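Local coordinates for protein putative rhamnosidase (Streptomyces avermitilis, PDB 3W5M) that hydrolyses terminal non-reducing alpha-L-rhamnose residues from citrus flavonoids and the arabinogalactan-protein gum arabic, and binds L-rhamnose through a calcium-dependent carbohydrate-binding module, at residues Ala799-Asp804 against Asp826-Ala831; Met592-Pro597 against Ala658-Lys663; Pro126-Glu131 against Ala457-Arg462. All coordinates share one frame; numbering follows the deposited sequence.

Interaction 1: residues Ala799-Asp804 against Asp826-Ala831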
loop_
_atom_site.group_PDB
_atom_site.type_symbol
_atom_site.label_atom_id
_atom_site.label_comp_id
_atom_site.label_asym_id
_atom_site.label_seq_id
_atom_site.Cartn_x
_atom_site.Cartn_y
_atom_site.Cartn_z
ATOM N N ALA A 799 1.663 -11.064 38.337
ATOM C CA ALA A 799 1.938 -9.631 38.316
ATOM C C ALA A 799 0.688 -8.797 38.146
ATOM O O ALA A 799 0.577 -7.735 38.761
ATOM C CB ALA A 799 2.980 -9.290 37.239
ATOM N N TYR A 800 -0.265 -9.272 37.344
ATOM C CA TYR A 800 -1.360 -8.422 36.904
ATOM C C TYR A 800 -2.782 -8.898 37.173
ATOM O O TYR A 800 -3.732 -8.120 36.977
ATOM C CB TYR A 800 -1.197 -8.070 35.399
ATOM C CG TYR A 800 0.221 -7.772 34.944
ATOM C CD1 TYR A 800 0.917 -6.643 35.401
ATOM C CD2 TYR A 800 0.867 -8.616 34.026
ATOM C CE1 TYR A 800 2.213 -6.381 34.963
ATOM C CE2 TYR A 800 2.157 -8.371 33.594
ATOM C CZ TYR A 800 2.826 -7.255 34.047
ATOM O OH TYR A 800 4.110 -7.035 33.600
ATOM N N VAL A 801 -2.948 -10.146 37.631
ATOM C CA VAL A 801 -4.272 -10.690 37.847
ATOM C C VAL A 801 -4.486 -10.901 39.341
ATOM O O VAL A 801 -3.717 -11.621 39.982
ATOM C CB VAL A 801 -4.499 -12.025 37.086
ATOM C CG1 VAL A 801 -5.927 -12.494 37.262
ATOM C CG2 VAL A 801 -4.203 -11.867 35.594
ATOM N N ALA A 802 -5.510 -10.245 39.870
ATOM C CA ALA A 802 -5.857 -10.315 41.293
ATOM C C ALA A 802 -6.829 -11.470 41.630
ATOM O O ALA A 802 -7.490 -12.042 40.744
ATOM C CB ALA A 802 -6.447 -8.984 41.735
ATOM N N SER A 803 -6.949 -11.771 42.926
ATOM C CA SER A 803 -7.732 -12.917 43.406
ATOM C C SER A 803 -9.175 -12.901 42.992
ATOM O O SER A 803 -9.789 -13.966 42.898
ATOM C CB SER A 803 -7.643 -13.018 44.928
ATOM O OG SER A 803 -6.331 -13.410 45.270
ATOM N N ASP A 804 -9.725 -11.711 42.755
ATOM C CA ASP A 804 -11.107 -11.585 42.312
ATOM C C ASP A 804 -11.216 -11.480 40.791
ATOM O O ASP A 804 -12.302 -11.222 40.264
ATOM C CB ASP A 804 -11.805 -10.399 42.994
ATOM C CG ASP A 804 -11.040 -9.079 42.825
ATOM O OD1 ASP A 804 -10.077 -9.005 42.017
ATOM O OD2 ASP A 804 -11.404 -8.107 43.518
ATOM N N ASP A 826 -8.186 -20.101 34.606
ATOM C CA ASP A 826 -9.515 -20.549 34.188
ATOM C C ASP A 826 -10.580 -20.342 35.234
ATOM O O ASP A 826 -11.711 -20.051 34.897
ATOM C CB ASP A 826 -9.503 -21.991 33.715
ATOM C CG ASP A 826 -8.867 -22.116 32.357
ATOM O OD1 ASP A 826 -7.631 -22.209 32.327
ATOM O OD2 ASP A 826 -9.600 -22.050 31.328
ATOM N N ALA A 827 -10.193 -20.483 36.502
ATOM C CA ALA A 827 -11.099 -20.269 37.637
ATOM C C ALA A 827 -11.651 -18.858 37.660
ATOM O O ALA A 827 -12.702 -18.621 38.252
ATOM C CB ALA A 827 -10.379 -20.550 38.955
ATOM N N LEU A 828 -10.962 -17.933 36.986
ATOM C CA LEU A 828 -11.298 -16.511 37.067
ATOM C C LEU A 828 -11.788 -15.910 35.755
ATOM O O LEU A 828 -11.983 -14.714 35.681
ATOM C CB LEU A 828 -10.071 -15.734 37.564
ATOM C CG LEU A 828 -9.802 -15.880 39.061
ATOM C CD1 LEU A 828 -8.404 -15.400 39.421
ATOM C CD2 LEU A 828 -10.889 -15.134 39.843
ATOM N N ARG A 829 -11.978 -16.729 34.726
ATOM C CA ARG A 829 -12.477 -16.217 33.444
ATOM C C ARG A 829 -13.873 -15.620 33.543
ATOM O O ARG A 829 -14.133 -14.547 33.003
ATOM C CB ARG A 829 -12.403 -17.288 32.354
ATOM C CG ARG A 829 -10.976 -17.551 31.893
ATOM C CD ARG A 829 -10.939 -18.577 30.759
ATOM N NE ARG A 829 -11.680 -18.133 29.575
ATOM C CZ ARG A 829 -11.140 -17.430 28.579
ATOM N NH1 ARG A 829 -9.861 -17.089 28.627
ATOM N NH2 ARG A 829 -11.888 -17.066 27.547
ATOM N N LYS A 830 -14.768 -16.304 34.245
ATOM C CA LYS A 830 -16.110 -15.797 34.482
ATOM C C LYS A 830 -16.062 -14.400 35.110
ATOM O O LYS A 830 -16.734 -13.492 34.623
ATOM C CB LYS A 830 -16.897 -16.753 35.374
ATOM C CG LYS A 830 -18.381 -16.428 35.494
ATOM C CD LYS A 830 -19.122 -17.569 36.178
ATOM C CE LYS A 830 -20.619 -17.324 36.169
ATOM N NZ LYS A 830 -20.989 -16.155 37.020
ATOM N N ALA A 831 -15.274 -14.252 36.180
ATOM C CA ALA A 831 -15.123 -12.973 36.889
ATOM C C ALA A 831 -14.555 -11.883 35.983
ATOM O O ALA A 831 -15.068 -10.749 35.977
ATOM C CB ALA A 831 -14.250 -13.131 38.133
#
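Leu828 and Ala831 sit over the turn Val801-Asp804, which follows the end of helix 783-800. Take Leu828 from its root: the bond to CB leads toward the turn, and CG lies anti to the carbonyl carbon (chi1 -76°). From there the two methyls fork over different parts of the opposing backbone. CD1 comes closest to the carbonyl of Ala802, 3.7 Å from CD1 to O, and also reaches Val801, whose CG1 lies 4.4 Å from CD1. The other branch, CD2, rests on the backbone further along, 3.5 Å from Ser803 O and 3.8 Å from Asp804 C. One turn of helix further on, Ala831 CB touches Asp804 O at 3.5 Å. Because the CB atoms of Ser803 and Asp804 point away from segment 826-831, these residues offer backbone rather than side chain. Asp804 turns its own OD1 to the backbone N of Lys806, a bond local to the loop. Leu828 itself occupies the N-cap position of helix 829-842, and Arg829 NH1 bonds to Leu819 O. This is surface packing, far from the rhamnose- and calcium-binding sites, between a helix-end turn and the start of a nearby helix, an arrangement at home among the connecting loops of an (alpha/alpha)6-barrel.

Interaction 2: residues Met592-Pro597 against Ala658-Lys663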
loop_
_atom_site.group_PDB
_atom_site.type_symbol
_atom_site.label_atom_id
_atom_site.label_comp_id
_atom_site.label_asym_id
_atom_site.label_seq_id
_atom_site.Cartn_x
_atom_site.Cartn_y
_atom_site.Cartn_z
ATOM N N MET A 592 -7.093 1.969 -7.638
ATOM C CA MET A 592 -5.920 1.120 -7.824
ATOM C C MET A 592 -5.559 0.368 -6.567
ATOM O O MET A 592 -5.537 0.965 -5.507
ATOM C CB MET A 592 -4.720 1.983 -8.170
ATOM C CG MET A 592 -4.839 2.597 -9.539
ATOM S SD MET A 592 -3.483 3.757 -9.846
ATOM C CE MET A 592 -4.155 4.551 -11.323
ATOM N N HIS A 593 -5.251 -0.923 -6.710
ATOM C CA HIS A 593 -4.752 -1.743 -5.580
ATOM C C HIS A 593 -4.153 -3.022 -6.111
ATOM O O HIS A 593 -4.162 -3.278 -7.325
ATOM C CB HIS A 593 -5.861 -2.041 -4.526
ATOM C CG HIS A 593 -7.133 -2.599 -5.086
ATOM N ND1 HIS A 593 -7.268 -3.917 -5.476
ATOM C CD2 HIS A 593 -8.359 -2.032 -5.243
ATOM C CE1 HIS A 593 -8.510 -4.124 -5.892
ATOM N NE2 HIS A 593 -9.192 -2.999 -5.750
ATOM N N THR A 594 -3.577 -3.819 -5.211
ATOM C CA THR A 594 -3.096 -5.132 -5.605
ATOM C C THR A 594 -4.136 -5.960 -6.391
ATOM O O THR A 594 -5.337 -5.964 -6.069
ATOM C CB THR A 594 -2.546 -5.911 -4.394
ATOM O OG1 THR A 594 -1.897 -7.109 -4.862
ATOM C CG2 THR A 594 -3.632 -6.271 -3.422
ATOM N N SER A 595 -3.674 -6.662 -7.431
ATOM C CA SER A 595 -4.575 -7.435 -8.282
ATOM C C SER A 595 -4.834 -8.749 -7.603
ATOM O O SER A 595 -4.169 -9.751 -7.883
ATOM C CB SER A 595 -3.992 -7.617 -9.700
ATOM O OG SER A 595 -2.581 -7.955 -9.665
ATOM N N ALA A 596 -5.768 -8.734 -6.653
ATOM C CA ALA A 596 -6.208 -9.948 -5.975
ATOM C C ALA A 596 -7.720 -9.889 -5.926
ATOM O O ALA A 596 -8.279 -8.797 -5.815
ATOM C CB ALA A 596 -5.616 -10.021 -4.560
ATOM N N PRO A 597 -8.397 -11.048 -6.042
ATOM C CA PRO A 597 -9.858 -11.064 -6.042
ATOM C C PRO A 597 -10.448 -10.780 -4.659
ATOM O O PRO A 597 -9.809 -11.055 -3.633
ATOM C CB PRO A 597 -10.209 -12.510 -6.451
ATOM C CG PRO A 597 -8.968 -13.315 -6.211
ATOM C CD PRO A 597 -7.806 -12.380 -6.303
ATOM N N ALA A 658 -3.064 -13.891 0.550
ATOM C CA ALA A 658 -1.874 -14.733 0.710
ATOM C C ALA A 658 -0.650 -14.216 -0.028
ATOM O O ALA A 658 0.412 -14.085 0.555
ATOM C CB ALA A 658 -2.171 -16.166 0.301
ATOM N N ARG A 659 -0.763 -13.941 -1.328
ATOM C CA ARG A 659 0.411 -13.472 -2.033
ATOM C C ARG A 659 0.849 -12.104 -1.462
ATOM O O ARG A 659 2.054 -11.838 -1.321
ATOM C CB ARG A 659 0.109 -13.326 -3.524
ATOM C CG ARG A 659 -0.107 -14.654 -4.274
ATOM C CD ARG A 659 -0.476 -14.344 -5.735
ATOM N NE ARG A 659 -1.791 -13.698 -5.771
ATOM C CZ ARG A 659 -2.156 -12.763 -6.663
ATOM N NH1 ARG A 659 -1.323 -12.358 -7.611
ATOM N NH2 ARG A 659 -3.370 -12.219 -6.579
ATOM N N PHE A 660 -0.128 -11.240 -1.145
ATOM C CA PHE A 660 0.180 -9.864 -0.720
ATOM C C PHE A 660 0.923 -9.869 0.616
ATOM O O PHE A 660 1.960 -9.225 0.752
ATOM C CB PHE A 660 -1.099 -9.013 -0.595
ATOM C CG PHE A 660 -0.833 -7.518 -0.505
ATOM C CD1 PHE A 660 -0.397 -6.787 -1.637
ATOM C CD2 PHE A 660 -1.018 -6.844 0.695
ATOM C CE1 PHE A 660 -0.160 -5.412 -1.554
ATOM C CE2 PHE A 660 -0.781 -5.472 0.792
ATOM C CZ PHE A 660 -0.355 -4.755 -0.341
ATOM N N LEU A 661 0.390 -10.605 1.583
ATOM C CA LEU A 661 1.032 -10.643 2.907
ATOM C C LEU A 661 2.249 -11.555 2.973
ATOM O O LEU A 661 3.150 -11.285 3.747
ATOM C CB LEU A 661 0.015 -10.926 4.033
ATOM C CG LEU A 661 -1.058 -9.837 4.033
ATOM C CD1 LEU A 661 -2.132 -10.274 5.016
ATOM C CD2 LEU A 661 -0.502 -8.447 4.363
ATOM N N THR A 662 2.292 -12.607 2.153
ATOM C CA THR A 662 3.549 -13.367 1.938
ATOM C C THR A 662 4.681 -12.450 1.520
ATOM O O THR A 662 5.766 -12.488 2.093
ATOM C CB THR A 662 3.384 -14.535 0.926
ATOM O OG1 THR A 662 2.400 -15.445 1.420
ATOM C CG2 THR A 662 4.707 -15.296 0.721
ATOM N N LYS A 663 4.428 -11.619 0.508
ATOM C CA LYS A 663 5.389 -10.644 0.051
ATOM C C LYS A 663 5.771 -9.693 1.195
ATOM O O LYS A 663 6.959 -9.436 1.426
ATOM C CB LYS A 663 4.800 -9.837 -1.129
ATOM C CG LYS A 663 5.747 -8.808 -1.705
ATOM C CD LYS A 663 5.561 -7.480 -1.014
ATOM C CE LYS A 663 6.369 -6.396 -1.686
ATOM N NZ LYS A 663 6.213 -5.147 -0.919
HETATM O O HOH W 1 -2.197 -10.735 -9.951
#
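This contact is part of the junction between a beta-sheet and the (alpha/alpha)6-barrel, where Thr594 and Ser595, at the end of strand 587-594, meet Phe660 and Arg659 of helix 658-671. Thr594 meets the CD1 and CE1 atoms of the Phe660 ring, the two side chains crossing obliquely: CB and OG1 both stand 3.6 Å from CD1, and CG2 follows close behind. OG1 has its polar partner in Gly478 O, while the ring stacks on Phe624. Beside this pair, Arg659 bends at chi3 (-67°), which carries NE round, and its guanidinium meets the loop edge-on. NH2 donates to Ser595 O at 2.9 Å, with an N-H...O angle of 157° and the acceptor in the guanidinium plane. The same nitrogen forms a salt bridge with Glu656 and lies 3.7 Å from Ala596 CB. NH1 donates to a water 3.0 Å away, also in that plane, and the water oxygen donates a hydrogen bond to Ser595 OG at 2.8 Å, so the guanidinium spans both backbone and side chain of one residue. Ser595 OG also bonds to Pro479 O. What presents Ser595 O is an inverse gamma turn centred on this serine, closed by Ala596 N on Thr594 O; His593 ND1 reaches that oxygen from the opposite face. The arrangement is that of a domain interface: a threonine packed on a phenylalanine ring, beside an arginine that bonds to a turn's carbonyl.

Interaction 3: residues Pro126-Glu131 against Ala457-Arg462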
loop_
_atom_site.group_PDB
_atom_site.type_symbol
_atom_site.label_atom_id
_atom_site.label_comp_id
_atom_site.label_asym_id
_atom_site.label_seq_id
_atom_site.Cartn_x
_atom_site.Cartn_y
_atom_site.Cartn_z
ATOM N N PRO A 126 20.337 11.227 -18.346
ATOM C CA PRO A 126 21.554 11.948 -17.946
ATOM C C PRO A 126 21.271 13.131 -17.010
ATOM O O PRO A 126 20.100 13.506 -16.829
ATOM C CB PRO A 126 22.115 12.417 -19.295
ATOM C CG PRO A 126 20.889 12.634 -20.118
ATOM C CD PRO A 126 20.001 11.483 -19.762
ATOM N N ALA A 127 22.329 13.708 -16.433
ATOM C CA ALA A 127 22.228 14.736 -15.384
ATOM C C ALA A 127 21.350 15.963 -15.714
ATOM O O ALA A 127 20.614 16.429 -14.844
ATOM C CB ALA A 127 23.618 15.173 -14.911
ATOM N N PRO A 128 21.413 16.474 -16.961
ATOM C CA PRO A 128 20.547 17.600 -17.321
ATOM C C PRO A 128 19.034 17.301 -17.168
ATOM O O PRO A 128 18.227 18.230 -17.044
ATOM C CB PRO A 128 20.887 17.844 -18.803
ATOM C CG PRO A 128 22.256 17.297 -18.998
ATOM C CD PRO A 128 22.430 16.185 -17.998
ATOM N N LEU A 129 18.659 16.020 -17.179
ATOM C CA LEU A 129 17.250 15.606 -17.115
ATOM C C LEU A 129 16.820 15.116 -15.714
ATOM O O LEU A 129 15.636 15.126 -15.386
ATOM C CB LEU A 129 16.944 14.549 -18.195
ATOM C CG LEU A 129 17.172 14.940 -19.667
ATOM C CD1 LEU A 129 16.776 13.781 -20.595
ATOM C CD2 LEU A 129 16.417 16.214 -20.041
ATOM N N THR A 130 17.783 14.703 -14.900
ATOM C CA THR A 130 17.462 14.118 -13.601
ATOM C C THR A 130 17.894 15.004 -12.430
ATOM O O THR A 130 17.578 14.702 -11.275
ATOM C CB THR A 130 18.128 12.751 -13.413
ATOM O OG1 THR A 130 19.554 12.882 -13.546
ATOM C CG2 THR A 130 17.595 11.750 -14.419
ATOM N N GLU A 131 18.667 16.051 -12.703
ATOM C CA GLU A 131 19.035 16.974 -11.636
ATOM C C GLU A 131 18.399 18.328 -11.862
ATOM O O GLU A 131 18.377 18.833 -12.978
ATOM C CB GLU A 131 20.548 17.125 -11.516
ATOM C CG GLU A 131 21.151 16.228 -10.454
ATOM C CD GLU A 131 21.335 14.808 -10.946
ATOM O OE1 GLU A 131 22.396 14.529 -11.552
ATOM O OE2 GLU A 131 20.425 13.970 -10.707
ATOM N N ALA A 457 18.009 14.886 -31.284
ATOM C CA ALA A 457 18.222 15.868 -30.218
ATOM C C ALA A 457 17.848 15.360 -28.811
ATOM O O ALA A 457 17.828 16.129 -27.858
ATOM C CB ALA A 457 17.492 17.160 -30.532
ATOM N N TRP A 458 17.528 14.076 -28.694
ATOM C CA TRP A 458 17.490 13.408 -27.381
ATOM C C TRP A 458 18.924 13.192 -26.852
ATOM O O TRP A 458 19.893 13.326 -27.607
ATOM C CB TRP A 458 16.718 12.097 -27.509
ATOM C CG TRP A 458 15.228 12.280 -27.646
ATOM C CD1 TRP A 458 14.567 13.237 -28.392
ATOM C CD2 TRP A 458 14.213 11.461 -27.061
ATOM N NE1 TRP A 458 13.211 13.071 -28.266
ATOM C CE2 TRP A 458 12.965 11.991 -27.459
ATOM C CE3 TRP A 458 14.235 10.346 -26.212
ATOM C CZ2 TRP A 458 11.751 11.440 -27.043
ATOM C CZ3 TRP A 458 13.035 9.808 -25.794
ATOM C CH2 TRP A 458 11.795 10.352 -26.224
ATOM N N LEU A 459 19.092 12.873 -25.564
ATOM C CA LEU A 459 20.446 12.743 -25.010
ATOM C C LEU A 459 20.811 11.292 -24.743
ATOM O O LEU A 459 19.931 10.495 -24.432
ATOM C CB LEU A 459 20.570 13.552 -23.716
ATOM C CG LEU A 459 20.217 15.041 -23.816
ATOM C CD1 LEU A 459 20.147 15.675 -22.427
ATOM C CD2 LEU A 459 21.224 15.753 -24.722
ATOM N N ALA A 460 22.099 10.941 -24.857
ATOM C CA ALA A 460 22.538 9.596 -24.480
ATOM C C ALA A 460 22.180 9.350 -23.012
ATOM O O ALA A 460 22.338 10.247 -22.171
ATOM C CB ALA A 460 24.048 9.433 -24.680
ATOM N N VAL A 461 21.654 8.160 -22.724
ATOM C CA VAL A 461 21.469 7.713 -21.334
ATOM C C VAL A 461 22.809 7.505 -20.654
ATOM O O VAL A 461 23.845 7.483 -21.301
ATOM C CB VAL A 461 20.653 6.407 -21.259
ATOM C CG1 VAL A 461 19.242 6.627 -21.770
ATOM C CG2 VAL A 461 21.349 5.269 -21.997
ATOM N N ARG A 462 22.807 7.363 -19.339
ATOM C CA ARG A 462 24.039 7.020 -18.631
ATOM C C ARG A 462 23.815 5.687 -17.947
ATOM O O ARG A 462 22.659 5.242 -17.772
ATOM C CB ARG A 462 24.403 8.116 -17.630
ATOM C CG ARG A 462 23.277 8.461 -16.668
ATOM C CD ARG A 462 23.628 9.590 -15.726
ATOM N NE ARG A 462 24.529 9.149 -14.673
ATOM C CZ ARG A 462 24.798 9.861 -13.584
ATOM N NH1 ARG A 462 24.211 11.051 -13.399
ATOM N NH2 ARG A 462 25.647 9.377 -12.678
#
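Pro126 forms the centre of this contact, its ring lying across the carbonyl of Ala460 and the base of Leu459. CB, CG and CD all gather round Ala460 O, CG nearest at 3.5 Å, while CG also touches Leu459 CB at 3.7 Å. Leu459, with CG anti to the carbonyl carbon (chi1 -56°), extends CD1 onward to Leu129, 4.1 Å from its CG, and more loosely to Pro128 CB. Arg462 brings CG and CD up to Pro126 CA, CD at 3.8 Å. Its NH1 ends 4.3 Å from Glu131 OE1, beyond salt-bridge range, with that oxygen at the edge of the guanidinium.

The next shell fixes these pieces. Pro126 holds the N-cap position of helix 127-130, and its O accepts from Leu129 N at 2.9 Å; this short turn brings Leu129 round to Leu459. On the partner segment, Leu459 pairs with Ala423 of strand 422-424 and Arg462 with Ser124 of strand 123-124, so the helix rides on the strand next to the one that leads into it. Glu131 has its salt bridge with Arg396 through OE2, which Thr130 OG1 also meets from above the carboxylate plane. The chemistry implies an attachment by van der Waals packing of proline, leucine and the arginine methylenes, with the proline ring also on a backbone carbonyl and charge adding at most a weak attraction between Glu131 and Arg462.

None of the three contacts touches another. Interaction 2 is the most central, its centre about 10 Å from the centre of the chain, and the nearest to the active site; the side chain of Phe660 is about 11 Å from that of Asp643 and about 12 Å from that of Asp630, both rhamnose-binding. Interaction 1 is on the barrel's periphery, its centre about 42 Å from that of interaction 2. Interaction 3 lies on the opposite side of the chain's centre from interaction 1, about 70 Å between centres, and joins segments whose intervening chain includes the rhamnose-binding CBM67 with its calcium site. Interactions 2 and 3 are about 23 Å apart at their nearest atoms.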